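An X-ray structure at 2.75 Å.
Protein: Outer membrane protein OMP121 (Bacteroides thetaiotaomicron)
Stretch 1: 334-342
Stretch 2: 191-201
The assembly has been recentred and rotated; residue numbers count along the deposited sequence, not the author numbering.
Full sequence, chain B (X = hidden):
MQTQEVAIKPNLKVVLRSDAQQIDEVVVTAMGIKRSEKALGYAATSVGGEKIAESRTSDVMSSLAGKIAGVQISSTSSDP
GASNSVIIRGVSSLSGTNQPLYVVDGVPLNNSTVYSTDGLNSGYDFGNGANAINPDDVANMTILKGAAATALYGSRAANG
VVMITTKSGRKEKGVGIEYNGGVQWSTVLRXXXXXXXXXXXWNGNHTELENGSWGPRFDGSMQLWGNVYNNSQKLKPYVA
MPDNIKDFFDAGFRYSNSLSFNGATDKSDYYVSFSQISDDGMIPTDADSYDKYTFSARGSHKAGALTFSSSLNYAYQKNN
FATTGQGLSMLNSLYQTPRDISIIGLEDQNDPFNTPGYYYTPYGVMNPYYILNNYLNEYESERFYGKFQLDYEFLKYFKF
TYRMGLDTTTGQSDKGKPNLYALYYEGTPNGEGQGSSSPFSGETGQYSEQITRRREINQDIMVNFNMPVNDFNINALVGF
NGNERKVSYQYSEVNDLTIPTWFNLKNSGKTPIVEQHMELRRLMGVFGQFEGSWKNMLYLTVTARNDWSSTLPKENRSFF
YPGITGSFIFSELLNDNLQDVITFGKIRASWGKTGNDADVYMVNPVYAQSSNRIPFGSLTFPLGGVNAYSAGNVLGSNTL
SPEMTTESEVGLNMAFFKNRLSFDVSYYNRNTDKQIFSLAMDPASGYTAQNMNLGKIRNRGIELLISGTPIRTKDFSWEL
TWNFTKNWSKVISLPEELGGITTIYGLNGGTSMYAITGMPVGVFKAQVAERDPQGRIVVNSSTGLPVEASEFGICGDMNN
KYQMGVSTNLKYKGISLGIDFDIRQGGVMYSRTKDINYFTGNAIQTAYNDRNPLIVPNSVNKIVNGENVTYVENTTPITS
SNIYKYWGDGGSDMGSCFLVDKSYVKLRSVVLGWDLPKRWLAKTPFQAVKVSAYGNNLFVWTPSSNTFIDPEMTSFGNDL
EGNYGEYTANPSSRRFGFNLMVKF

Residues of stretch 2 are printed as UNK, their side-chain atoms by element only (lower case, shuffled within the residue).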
# COMPACT_ATOMS: atom_id res chain seq x y z
N LEU B 334 -16.02 -25.60 3.66
CA LEU B 334 -17.06 -26.31 4.40
C LEU B 334 -17.70 -27.40 3.56
O LEU B 334 -17.89 -28.52 4.04
CB LEU B 334 -18.11 -25.31 4.85
CG LEU B 334 -19.27 -25.74 5.72
CD1 LEU B 334 -18.81 -25.77 7.14
CD2 LEU B 334 -20.36 -24.75 5.53
N TYR B 335 -18.00 -27.10 2.30
CA TYR B 335 -18.50 -28.10 1.38
C TYR B 335 -17.51 -29.23 1.15
O TYR B 335 -17.92 -30.34 0.80
CB TYR B 335 -18.84 -27.46 0.05
CG TYR B 335 -20.14 -26.72 0.04
CD1 TYR B 335 -21.20 -27.13 0.82
CD2 TYR B 335 -20.30 -25.62 -0.77
CE1 TYR B 335 -22.38 -26.45 0.80
CE2 TYR B 335 -21.46 -24.93 -0.78
CZ TYR B 335 -22.50 -25.35 -0.01
OH TYR B 335 -23.66 -24.65 -0.04
N GLN B 336 -16.22 -28.97 1.31
CA GLN B 336 -15.20 -29.98 1.08
C GLN B 336 -14.93 -30.76 2.36
O GLN B 336 -13.85 -30.74 2.93
CB GLN B 336 -13.93 -29.34 0.54
CG GLN B 336 -14.13 -28.66 -0.77
CD GLN B 336 -12.85 -28.49 -1.53
OE1 GLN B 336 -12.02 -29.38 -1.57
NE2 GLN B 336 -12.68 -27.34 -2.14
N THR B 337 -15.97 -31.44 2.80
CA THR B 337 -15.94 -32.24 4.01
C THR B 337 -16.50 -33.62 3.70
O THR B 337 -17.50 -33.73 2.98
CB THR B 337 -16.79 -31.59 5.10
OG1 THR B 337 -16.33 -30.26 5.33
CG2 THR B 337 -16.68 -32.39 6.37
N PRO B 338 -15.88 -34.67 4.20
CA PRO B 338 -16.47 -36.00 4.04
C PRO B 338 -17.79 -36.09 4.78
O PRO B 338 -18.00 -35.44 5.80
CB PRO B 338 -15.43 -36.93 4.65
CG PRO B 338 -14.18 -36.16 4.65
CD PRO B 338 -14.58 -34.74 4.86
N ARG B 339 -18.68 -36.93 4.26
CA ARG B 339 -19.99 -37.09 4.87
C ARG B 339 -19.92 -37.68 6.26
O ARG B 339 -20.92 -37.63 6.97
CB ARG B 339 -20.89 -37.97 4.02
CG ARG B 339 -21.06 -37.51 2.61
CD ARG B 339 -21.68 -36.15 2.54
NE ARG B 339 -22.92 -36.12 3.28
CZ ARG B 339 -23.17 -35.29 4.29
NH1 ARG B 339 -22.27 -34.41 4.67
NH2 ARG B 339 -24.33 -35.35 4.92
N ASP B 340 -18.79 -38.23 6.68
CA ASP B 340 -18.71 -38.87 7.98
C ASP B 340 -18.06 -38.01 9.04
O ASP B 340 -18.03 -38.42 10.21
CB ASP B 340 -17.94 -40.18 7.85
CG ASP B 340 -16.55 -39.97 7.31
OD1 ASP B 340 -16.43 -39.61 6.12
OD2 ASP B 340 -15.59 -40.17 8.08
N ILE B 341 -17.52 -36.85 8.68
CA ILE B 341 -16.69 -36.04 9.56
C ILE B 341 -17.57 -35.04 10.30
O ILE B 341 -18.44 -34.40 9.70
CB ILE B 341 -15.60 -35.33 8.76
CG1 ILE B 341 -14.67 -36.35 8.11
CG2 ILE B 341 -14.81 -34.41 9.67
CD1 ILE B 341 -14.09 -37.32 9.08
N SER B 342 -17.33 -34.90 11.59
CA SER B 342 -18.10 -33.97 12.42
C SER B 342 -17.52 -32.57 12.29
O SER B 342 -16.43 -32.30 12.81
CB SER B 342 -18.08 -34.43 13.87
OG SER B 342 -18.73 -33.50 14.71
N UNK B 191 -29.72 -26.17 1.93
CA UNK B 191 -28.39 -26.68 1.67
C UNK B 191 -28.49 -27.77 0.62
O UNK B 191 -29.57 -28.32 0.40
c UNK B 191 -26.39 -25.30 3.66
c UNK B 191 -27.12 -26.95 5.34
c UNK B 191 -27.49 -26.24 4.06
c UNK B 191 -27.76 -27.24 2.95
N UNK B 192 -27.40 -28.09 -0.07
CA UNK B 192 -27.49 -29.12 -1.10
C UNK B 192 -27.85 -30.46 -0.48
O UNK B 192 -27.44 -30.78 0.63
c UNK B 192 -25.58 -27.78 -1.43
c UNK B 192 -26.08 -27.45 -0.08
c UNK B 192 -26.09 -29.12 -1.71
N UNK B 193 -28.63 -31.23 -1.20
CA UNK B 193 -28.98 -32.55 -0.72
C UNK B 193 -27.80 -33.48 -0.93
O UNK B 193 -27.28 -33.59 -2.04
o UNK B 193 -32.23 -36.08 -1.45
c UNK B 193 -31.79 -34.96 -1.75
o UNK B 193 -32.26 -34.26 -2.65
c UNK B 193 -30.22 -33.07 -1.43
c UNK B 193 -30.63 -34.45 -0.99
N UNK B 194 -27.40 -34.15 0.13
CA UNK B 194 -26.17 -34.91 0.16
C UNK B 194 -26.44 -36.39 0.05
O UNK B 194 -27.53 -36.88 0.33
c UNK B 194 -25.20 -31.20 2.86
c UNK B 194 -25.03 -33.25 1.65
c UNK B 194 -24.13 -32.65 0.79
c UNK B 194 -25.42 -34.66 1.46
c UNK B 194 -24.31 -30.62 1.99
c UNK B 194 -25.56 -32.51 2.69
c UNK B 194 -23.78 -31.35 0.96
N UNK B 195 -25.41 -37.11 -0.37
CA UNK B 195 -25.37 -38.55 -0.28
C UNK B 195 -24.86 -38.92 1.10
O UNK B 195 -23.93 -38.30 1.60
o UNK B 195 -21.80 -40.66 0.40
c UNK B 195 -23.68 -40.32 -0.99
c UNK B 195 -24.47 -39.10 -1.38
n UNK B 195 -21.70 -38.96 -1.03
c UNK B 195 -22.31 -39.99 -0.48
N UNK B 196 -25.47 -39.89 1.73
CA UNK B 196 -24.98 -40.38 3.01
C UNK B 196 -24.62 -41.86 2.93
O UNK B 196 -24.73 -42.59 3.91
n UNK B 196 -27.31 -38.13 4.18
c UNK B 196 -26.16 -38.67 4.50
o UNK B 196 -25.27 -38.05 5.08
c UNK B 196 -25.98 -40.15 4.15
N UNK B 197 -24.21 -42.32 1.75
CA UNK B 197 -23.91 -43.72 1.54
C UNK B 197 -22.43 -44.04 1.69
O UNK B 197 -22.08 -45.09 2.24
c UNK B 197 -25.20 -45.98 -1.37
c UNK B 197 -24.70 -45.62 0.01
c UNK B 197 -24.39 -44.14 0.16
o UNK B 197 -25.63 -45.07 -2.11
o UNK B 197 -25.18 -47.18 -1.70
N UNK B 198 -21.55 -43.14 1.24
CA UNK B 198 -20.11 -43.37 1.24
C UNK B 198 -19.39 -42.24 1.97
O UNK B 198 -19.84 -41.10 1.97
c UNK B 198 -22.20 -44.38 -2.73
c UNK B 198 -21.12 -46.39 -2.03
c UNK B 198 -21.40 -43.66 -1.89
c UNK B 198 -19.57 -43.50 -0.18
c UNK B 198 -20.45 -44.29 -1.10
c UNK B 198 -22.06 -45.74 -2.80
c UNK B 198 -20.32 -45.67 -1.19
N UNK B 199 -18.25 -42.57 2.58
CA UNK B 199 -17.53 -41.63 3.39
C UNK B 199 -16.20 -41.21 2.81
O UNK B 199 -15.95 -41.29 1.60
N UNK B 200 -15.33 -40.73 3.70
CA UNK B 200 -14.06 -40.14 3.30
C UNK B 200 -13.24 -41.10 2.47
O UNK B 200 -12.97 -42.23 2.88
c UNK B 200 -11.85 -39.27 4.30
c UNK B 200 -11.54 -40.19 6.83
c UNK B 200 -13.27 -39.74 4.54
s UNK B 200 -11.09 -38.81 5.83
N UNK B 201 -12.82 -40.64 1.31
CA UNK B 201 -11.88 -41.40 0.51
C UNK B 201 -11.82 -40.86 -0.90
O UNK B 201 -12.52 -39.93 -1.27

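Position 191 carries four carbons, forked at the second: Leu191. Its CD2 comes no closer than 4.6 Å to Tyr335 OH, so this aliphatic residue stands at the margin of the contact. At 192 three carbons close a ring onto the backbone nitrogen, which marks Pro192. Its CD lies 3.7 Å from Tyr335 OH and 3.9 Å from Tyr335 CE1, so a compact apolar ring packs obliquely against the tyrosine.

Position 193 has three carbons, the third bearing two oxygens, and is out of reach of stretch 1: Glu193, whose carboxylate is hydrogen-bonded elsewhere in the structure. At 194 one carbon leads to a six-carbon ring with no heteroatom, hence Phe194. Its CB sits 3.4 Å from Arg339 NE, over one face of the guanidinium, while Arg339 NH1 lies over a face of the phenyl ring. A flat aromatic group suits a flat cation, whose faces form hydrogen bonds poorly.

Position 195 shows three carbons, the third with one oxygen and one nitrogen: Gln195. Its side chain turns back on its own stretch, OE1 accepting from the backbone N of position 198 at 2.6 Å. This bond helps fold the loop, and the backbone O of Gln195 accepts from Arg339 NE at 2.9 Å, near the guanidinium plane. Position 196 has a shorter amide, two carbons with one oxygen and one nitrogen on the second. It is Asn196, whose OD1 accepts from Arg339 NH2 at 2.9 Å.

At 197, three carbons ending in two oxygens define Glu197; its CB points away from stretch 1, and it makes no contact there. Position 198, one carbon and a six-carbon ring, is Phe198. Its CB also points away, but its backbone O approaches Arg339 CG at 3.8 Å.

Position 199 has no side-chain atoms: Gly199. An ideal CB here would lie a tight 3.1 Å from Asp340 OD1, so glycine leaves room for the carboxylate. Position 200 has two carbons, a sulfur and a terminal carbon, unbranched: Met200. Its CB packs 3.5 Å from Pro338 CB, its CE reaches to 4.4 Å from Ile341 CD1, and its backbone N donates to Asp340 OD1 at 2.9 Å. Position 201, again without a side chain, is Gly201; its backbone angles would jam a CB against the preceding carbonyl oxygen.

The contact centres on the type I turn from Pro338 to Ile341. Arg339 donates to the loop, Asp340 accepts from it, and apolar packing by Pro192 and Met200 supplements these polar links.

Stretch 2 (191-201) LPEFQNEFGMG
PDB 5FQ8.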